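Local structure of glycosaminoglycan xylosylkinase (Hydra vulgaris, 5XOM) at residues 252-264 / 281-293. The protein is a Fam20-family kinase that probably phosphorylates xylose in the glycosaminoglycan linkage region of proteoglycans. Numbering follows the deposited sequence.
With NAG (2-acetamido-2-deoxy-beta-D-glucopyranose), chain D.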
loop_
_atom_site.group_PDB
_atom_site.type_symbol
_atom_site.label_atom_id
_atom_site.label_comp_id
_atom_site.label_asym_id
_atom_site.label_seq_id
_atom_site.Cartn_x
_atom_site.Cartn_y
_atom_site.Cartn_z
ATOM N N GLU A 252 24.620 -21.349 -18.330
ATOM C CA GLU A 252 23.762 -20.185 -18.097
ATOM C C GLU A 252 22.328 -20.679 -18.142
ATOM O O GLU A 252 22.043 -21.658 -18.821
ATOM C CB GLU A 252 23.958 -19.087 -19.158
ATOM C CG GLU A 252 24.984 -17.994 -18.848
ATOM C CD GLU A 252 25.208 -17.052 -20.036
ATOM O OE1 GLU A 252 25.325 -17.539 -21.180
ATOM O OE2 GLU A 252 25.207 -15.816 -19.830
ATOM N N PRO A 253 21.414 -20.016 -17.426
ATOM C CA PRO A 253 21.453 -18.809 -16.587
ATOM C C PRO A 253 21.642 -19.104 -15.103
ATOM O O PRO A 253 21.244 -18.301 -14.257
ATOM C CB PRO A 253 20.082 -18.192 -16.843
ATOM C CG PRO A 253 19.196 -19.385 -17.027
ATOM C CD PRO A 253 20.034 -20.488 -17.622
ATOM N N TYR A 254 22.208 -20.260 -14.786
ATOM C CA TYR A 254 22.403 -20.657 -13.398
ATOM C C TYR A 254 23.784 -20.295 -12.863
ATOM O O TYR A 254 24.067 -20.570 -11.692
ATOM C CB TYR A 254 22.114 -22.158 -13.244
ATOM C CG TYR A 254 20.810 -22.530 -13.919
ATOM C CD1 TYR A 254 19.592 -22.127 -13.381
ATOM C CD2 TYR A 254 20.794 -23.241 -15.112
ATOM C CE1 TYR A 254 18.394 -22.440 -14.002
ATOM C CE2 TYR A 254 19.603 -23.558 -15.742
ATOM C CZ TYR A 254 18.405 -23.154 -15.180
ATOM O OH TYR A 254 17.214 -23.462 -15.796
ATOM N N THR A 255 24.642 -19.673 -13.681
ATOM C CA THR A 255 25.988 -19.337 -13.224
ATOM C C THR A 255 25.990 -18.069 -12.381
ATOM O O THR A 255 26.696 -17.996 -11.368
ATOM C CB THR A 255 26.931 -19.141 -14.411
ATOM O OG1 THR A 255 26.662 -17.881 -15.029
ATOM C CG2 THR A 255 26.702 -20.214 -15.444
ATOM N N LYS A 256 25.238 -17.052 -12.799
ATOM C CA LYS A 256 25.197 -15.769 -12.112
ATOM C C LYS A 256 23.751 -15.312 -12.000
ATOM O O LYS A 256 22.852 -15.844 -12.656
ATOM C CB LYS A 256 25.972 -14.664 -12.839
ATOM C CG LYS A 256 25.333 -14.273 -14.168
ATOM C CD LYS A 256 25.888 -12.960 -14.703
ATOM C CE LYS A 256 27.254 -13.123 -15.300
ATOM N NZ LYS A 256 27.785 -11.852 -15.863
ATOM N N GLY A 257 23.539 -14.288 -11.180
ATOM C CA GLY A 257 22.239 -13.675 -11.063
ATOM C C GLY A 257 21.298 -14.434 -10.150
ATOM O O GLY A 257 21.696 -15.334 -9.404
ATOM N N PRO A 258 20.015 -14.081 -10.207
ATOM C CA PRO A 258 19.033 -14.604 -9.250
ATOM C C PRO A 258 18.346 -15.904 -9.643
ATOM O O PRO A 258 17.506 -16.375 -8.868
ATOM C CB PRO A 258 18.010 -13.459 -9.188
ATOM C CG PRO A 258 18.023 -12.907 -10.572
ATOM C CD PRO A 258 19.448 -13.024 -11.064
ATOM N N ARG A 259 18.661 -16.501 -10.796
ATOM C CA ARG A 259 17.819 -17.581 -11.308
ATOM C C ARG A 259 17.824 -18.789 -10.382
ATOM O O ARG A 259 16.767 -19.360 -10.094
ATOM C CB ARG A 259 18.261 -18.018 -12.698
ATOM C CG ARG A 259 17.342 -19.081 -13.265
ATOM C CD ARG A 259 15.912 -18.558 -13.452
ATOM N NE ARG A 259 15.876 -17.257 -14.106
ATOM C CZ ARG A 259 15.889 -17.102 -15.423
ATOM N NH1 ARG A 259 15.938 -18.161 -16.232
ATOM N NH2 ARG A 259 15.853 -15.876 -15.942
ATOM N N LEU A 260 19.003 -19.212 -9.919
ATOM C CA LEU A 260 19.057 -20.453 -9.149
ATOM C C LEU A 260 18.459 -20.269 -7.759
ATOM O O LEU A 260 17.754 -21.153 -7.261
ATOM C CB LEU A 260 20.499 -20.965 -9.061
ATOM C CG LEU A 260 20.709 -22.159 -8.129
ATOM C CD1 LEU A 260 20.117 -23.410 -8.750
ATOM C CD2 LEU A 260 22.199 -22.372 -7.873
ATOM N N LEU A 261 18.688 -19.113 -7.134
ATOM C CA LEU A 261 18.036 -18.856 -5.854
ATOM C C LEU A 261 16.524 -18.724 -6.016
ATOM O O LEU A 261 15.769 -19.078 -5.102
ATOM C CB LEU A 261 18.621 -17.609 -5.197
ATOM C CG LEU A 261 20.050 -17.747 -4.676
ATOM C CD1 LEU A 261 20.511 -16.439 -4.047
ATOM C CD2 LEU A 261 20.136 -18.897 -3.681
ATOM N N ASP A 262 16.062 -18.216 -7.162
ATOM C CA ASP A 262 14.627 -18.214 -7.434
ATOM C C ASP A 262 14.078 -19.634 -7.464
ATOM O O ASP A 262 13.030 -19.916 -6.873
ATOM C CB ASP A 262 14.325 -17.491 -8.748
ATOM C CG ASP A 262 14.304 -15.974 -8.600
ATOM O OD1 ASP A 262 14.608 -15.464 -7.497
ATOM O OD2 ASP A 262 13.982 -15.290 -9.592
ATOM N N LEU A 263 14.769 -20.546 -8.157
ATOM C CA LEU A 263 14.275 -21.919 -8.222
ATOM C C LEU A 263 14.306 -22.599 -6.861
ATOM O O LEU A 263 13.470 -23.468 -6.585
ATOM C CB LEU A 263 15.081 -22.743 -9.228
ATOM C CG LEU A 263 15.035 -22.319 -10.697
ATOM C CD1 LEU A 263 15.896 -23.245 -11.544
ATOM C CD2 LEU A 263 13.603 -22.286 -11.217
ATOM N N ILE A 264 15.234 -22.201 -5.989
ATOM C CA ILE A 264 15.257 -22.756 -4.640
ATOM C C ILE A 264 14.099 -22.197 -3.815
ATOM O O ILE A 264 13.427 -22.943 -3.089
ATOM C CB ILE A 264 16.628 -22.502 -3.989
ATOM C CG1 ILE A 264 17.727 -23.195 -4.809
ATOM C CG2 ILE A 264 16.636 -23.005 -2.559
ATOM C CD1 ILE A 264 19.152 -22.957 -4.322
ATOM N N TYR A 281 9.515 -24.015 -15.889
ATOM C CA TYR A 281 9.243 -22.812 -15.120
ATOM C C TYR A 281 9.134 -21.614 -16.053
ATOM O O TYR A 281 9.571 -21.649 -17.207
ATOM C CB TYR A 281 10.313 -22.580 -14.043
ATOM C CG TYR A 281 11.695 -22.230 -14.558
ATOM C CD1 TYR A 281 12.062 -20.906 -14.771
ATOM C CD2 TYR A 281 12.636 -23.219 -14.810
ATOM C CE1 TYR A 281 13.321 -20.575 -15.227
ATOM C CE2 TYR A 281 13.904 -22.898 -15.268
ATOM C CZ TYR A 281 14.239 -21.572 -15.474
ATOM O OH TYR A 281 15.495 -21.237 -15.930
ATOM N N GLU A 282 8.522 -20.551 -15.541
ATOM C CA GLU A 282 8.267 -19.344 -16.309
ATOM C C GLU A 282 8.773 -18.136 -15.533
ATOM O O GLU A 282 8.748 -18.119 -14.298
ATOM C CB GLU A 282 6.771 -19.203 -16.622
ATOM C CG GLU A 282 6.256 -20.249 -17.605
ATOM C CD GLU A 282 4.740 -20.286 -17.705
ATOM O OE1 GLU A 282 4.200 -19.847 -18.742
ATOM O OE2 GLU A 282 4.084 -20.760 -16.750
ATOM N N TYR A 283 9.231 -17.121 -16.267
ATOM C CA TYR A 283 9.838 -15.960 -15.634
ATOM C C TYR A 283 9.543 -14.702 -16.438
ATOM O O TYR A 283 9.279 -14.764 -17.642
ATOM C CB TYR A 283 11.352 -16.149 -15.456
ATOM C CG TYR A 283 12.158 -16.277 -16.734
ATOM C CD1 TYR A 283 12.316 -17.508 -17.363
ATOM C CD2 TYR A 283 12.801 -15.175 -17.284
ATOM C CE1 TYR A 283 13.076 -17.630 -18.526
ATOM C CE2 TYR A 283 13.565 -15.286 -18.444
ATOM C CZ TYR A 283 13.697 -16.514 -19.059
ATOM O OH TYR A 283 14.451 -16.619 -20.207
ATOM N N ILE A 284 9.559 -13.562 -15.746
ATOM C CA ILE A 284 9.475 -12.254 -16.376
ATOM C C ILE A 284 10.876 -11.660 -16.401
ATOM O O ILE A 284 11.772 -12.087 -15.667
ATOM C CB ILE A 284 8.485 -11.308 -15.652
ATOM C CG1 ILE A 284 8.887 -11.128 -14.185
ATOM C CG2 ILE A 284 7.056 -11.832 -15.776
ATOM C CD1 ILE A 284 8.050 -10.092 -13.433
ATOM N N GLU A 285 11.079 -10.662 -17.258
ATOM C CA GLU A 285 12.416 -10.107 -17.428
ATOM C C GLU A 285 12.324 -8.735 -18.081
ATOM O O GLU A 285 11.515 -8.524 -18.989
ATOM C CB GLU A 285 13.292 -11.053 -18.260
ATOM C CG GLU A 285 14.745 -10.616 -18.391
ATOM C CD GLU A 285 15.601 -11.687 -19.044
ATOM O OE1 GLU A 285 15.352 -11.996 -20.221
ATOM O OE2 GLU A 285 16.518 -12.221 -18.386
ATOM N N ASN A 286 13.139 -7.806 -17.598
ATOM C CA ASN A 286 13.331 -6.517 -18.254
ATOM C C ASN A 286 14.769 -6.070 -17.996
ATOM O O ASN A 286 15.634 -6.885 -17.655
ATOM C CB ASN A 286 12.264 -5.505 -17.792
ATOM C CG ASN A 286 12.377 -5.143 -16.321
ATOM O OD1 ASN A 286 13.376 -5.430 -15.658
ATOM N ND2 ASN A 286 11.346 -4.492 -15.806
ATOM N N GLU A 287 15.036 -4.776 -18.176
ATOM C CA GLU A 287 16.394 -4.272 -18.011
ATOM C C GLU A 287 16.913 -4.372 -16.575
ATOM O O GLU A 287 18.132 -4.382 -16.384
ATOM C CB GLU A 287 16.485 -2.822 -18.500
ATOM C CG GLU A 287 15.758 -1.810 -17.629
ATOM C CD GLU A 287 15.694 -0.433 -18.266
ATOM O OE1 GLU A 287 16.096 -0.304 -19.443
ATOM O OE2 GLU A 287 15.246 0.519 -17.589
ATOM N N ASN A 288 16.045 -4.453 -15.561
ATOM C CA ASN A 288 16.516 -4.433 -14.178
ATOM C C ASN A 288 16.607 -5.835 -13.569
ATOM O O ASN A 288 16.804 -5.950 -12.355
ATOM C CB ASN A 288 15.621 -3.559 -13.279
ATOM C CG ASN A 288 15.546 -2.092 -13.727
ATOM O OD1 ASN A 288 16.431 -1.566 -14.403
ATOM N ND2 ASN A 288 14.458 -1.433 -13.306
ATOM N N GLY A 289 16.428 -6.897 -14.357
ATOM C CA GLY A 289 16.592 -8.238 -13.829
ATOM C C GLY A 289 15.516 -9.187 -14.322
ATOM O O GLY A 289 14.874 -8.951 -15.343
ATOM N N SER A 290 15.340 -10.285 -13.586
ATOM C CA SER A 290 14.368 -11.309 -13.943
ATOM C C SER A 290 13.880 -12.002 -12.675
ATOM O O SER A 290 14.495 -11.900 -11.612
ATOM C CB SER A 290 14.960 -12.339 -14.915
ATOM O OG SER A 290 15.857 -13.216 -14.255
ATOM N N MET A 291 12.758 -12.707 -12.793
ATOM C CA MET A 291 12.204 -13.437 -11.657
ATOM C C MET A 291 11.344 -14.595 -12.131
ATOM O O MET A 291 10.501 -14.419 -13.015
ATOM C CB MET A 291 11.374 -12.526 -10.744
ATOM C CG MET A 291 10.795 -13.252 -9.521
ATOM S SD MET A 291 10.184 -12.209 -8.180
ATOM C CE MET A 291 8.659 -11.667 -8.883
ATOM N N VAL A 292 11.554 -15.768 -11.532
ATOM C CA VAL A 292 10.668 -16.906 -11.761
ATOM C C VAL A 292 9.362 -16.670 -11.015
ATOM O O VAL A 292 9.361 -16.343 -9.821
ATOM C CB VAL A 292 11.338 -18.210 -11.302
ATOM C CG1 VAL A 292 10.424 -19.420 -11.555
ATOM C CG2 VAL A 292 12.696 -18.377 -11.967
ATOM N N ILE A 293 8.235 -16.805 -11.722
ATOM C CA ILE A 293 6.938 -16.472 -11.147
ATOM C C ILE A 293 6.196 -17.756 -10.819
ATOM O O ILE A 293 6.415 -18.810 -11.425
ATOM C CB ILE A 293 6.094 -15.560 -12.064
ATOM C CG1 ILE A 293 5.879 -16.197 -13.439
ATOM C CG2 ILE A 293 6.726 -14.185 -12.191
ATOM C CD1 ILE A 293 4.935 -15.407 -14.319
HETATM C C1 NAG D . 13.839 -0.146 -13.581
HETATM C C2 NAG D . 14.348 1.319 -13.502
HETATM C C3 NAG D . 13.324 2.260 -14.169
HETATM C C4 NAG D . 12.898 1.755 -15.544
HETATM C C5 NAG D . 12.477 0.293 -15.469
HETATM C C6 NAG D . 12.179 -0.322 -16.817
HETATM C C7 NAG D . 15.446 2.696 -11.778
HETATM C C8 NAG D . 15.528 3.010 -10.313
HETATM N N2 NAG D . 14.578 1.735 -12.125
HETATM O O3 NAG D . 13.842 3.582 -14.271
HETATM O O4 NAG D . 11.788 2.510 -16.018
HETATM O O5 NAG D . 13.550 -0.469 -14.915
HETATM O O6 NAG D . 12.046 -1.734 -16.711
HETATM O O7 NAG D . 16.146 3.273 -12.607
HETATM O O HOH W 1 15.347 -15.231 -12.107
HETATM O O HOH W 2 17.507 -14.893 -18.061
HETATM O O HOH W 3 16.761 -16.936 -18.693
HETATM O O HOH W 4 10.996 -17.519 -7.852
#
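With CG anti to the backbone N (chi1 -177°) and bends at chi2 and chi3, Arg-259 curls its guanidinium over one face of the Tyr-283 ring, while Tyr-281, its CG set between the backbone N and the carbonyl carbon (chi1 68°), brings its hydroxyl to the guanidinium edge. The cation-pi contact puts Arg-259 CZ 3.9 Å from the Tyr-283 ring centroid, the planes 36° apart. Close to the guanidinium plane, Arg-259 NH1 donates to Tyr-281 OH (3.1 Å) and Arg-259 NH2, almost straight, to Ser-290 OG (3.1 Å); Arg-259 NE reaches a water shared with Ser-290 OG and Asp-262 OD2. Tyr-281 OH also hydrogen-bonds Tyr-254 OH at 2.8 Å, and Leu-263 CD2 sits over the centre of the Tyr-281 ring. A leucine in place of Arg-259 would probably leave Ser-290 OG and Tyr-281 OH without their charged donor and the Tyr-283 face without its cation. One turn further along the helix, Val-292 N donates to Asp-262 OD2 (3.1 Å) on the anti side but tilted well out of the carboxylate plane; this carboxylate also forms salt bridges with Arg-60 and Arg-322. Val-292 CG2 packs on Arg-259 CD. The arrangement is a beta-hairpin, N-glycosylated at Asn-288 in its type I turn, docked on the first turns of helix 259-273 within the Fam20 kinase C-terminal region.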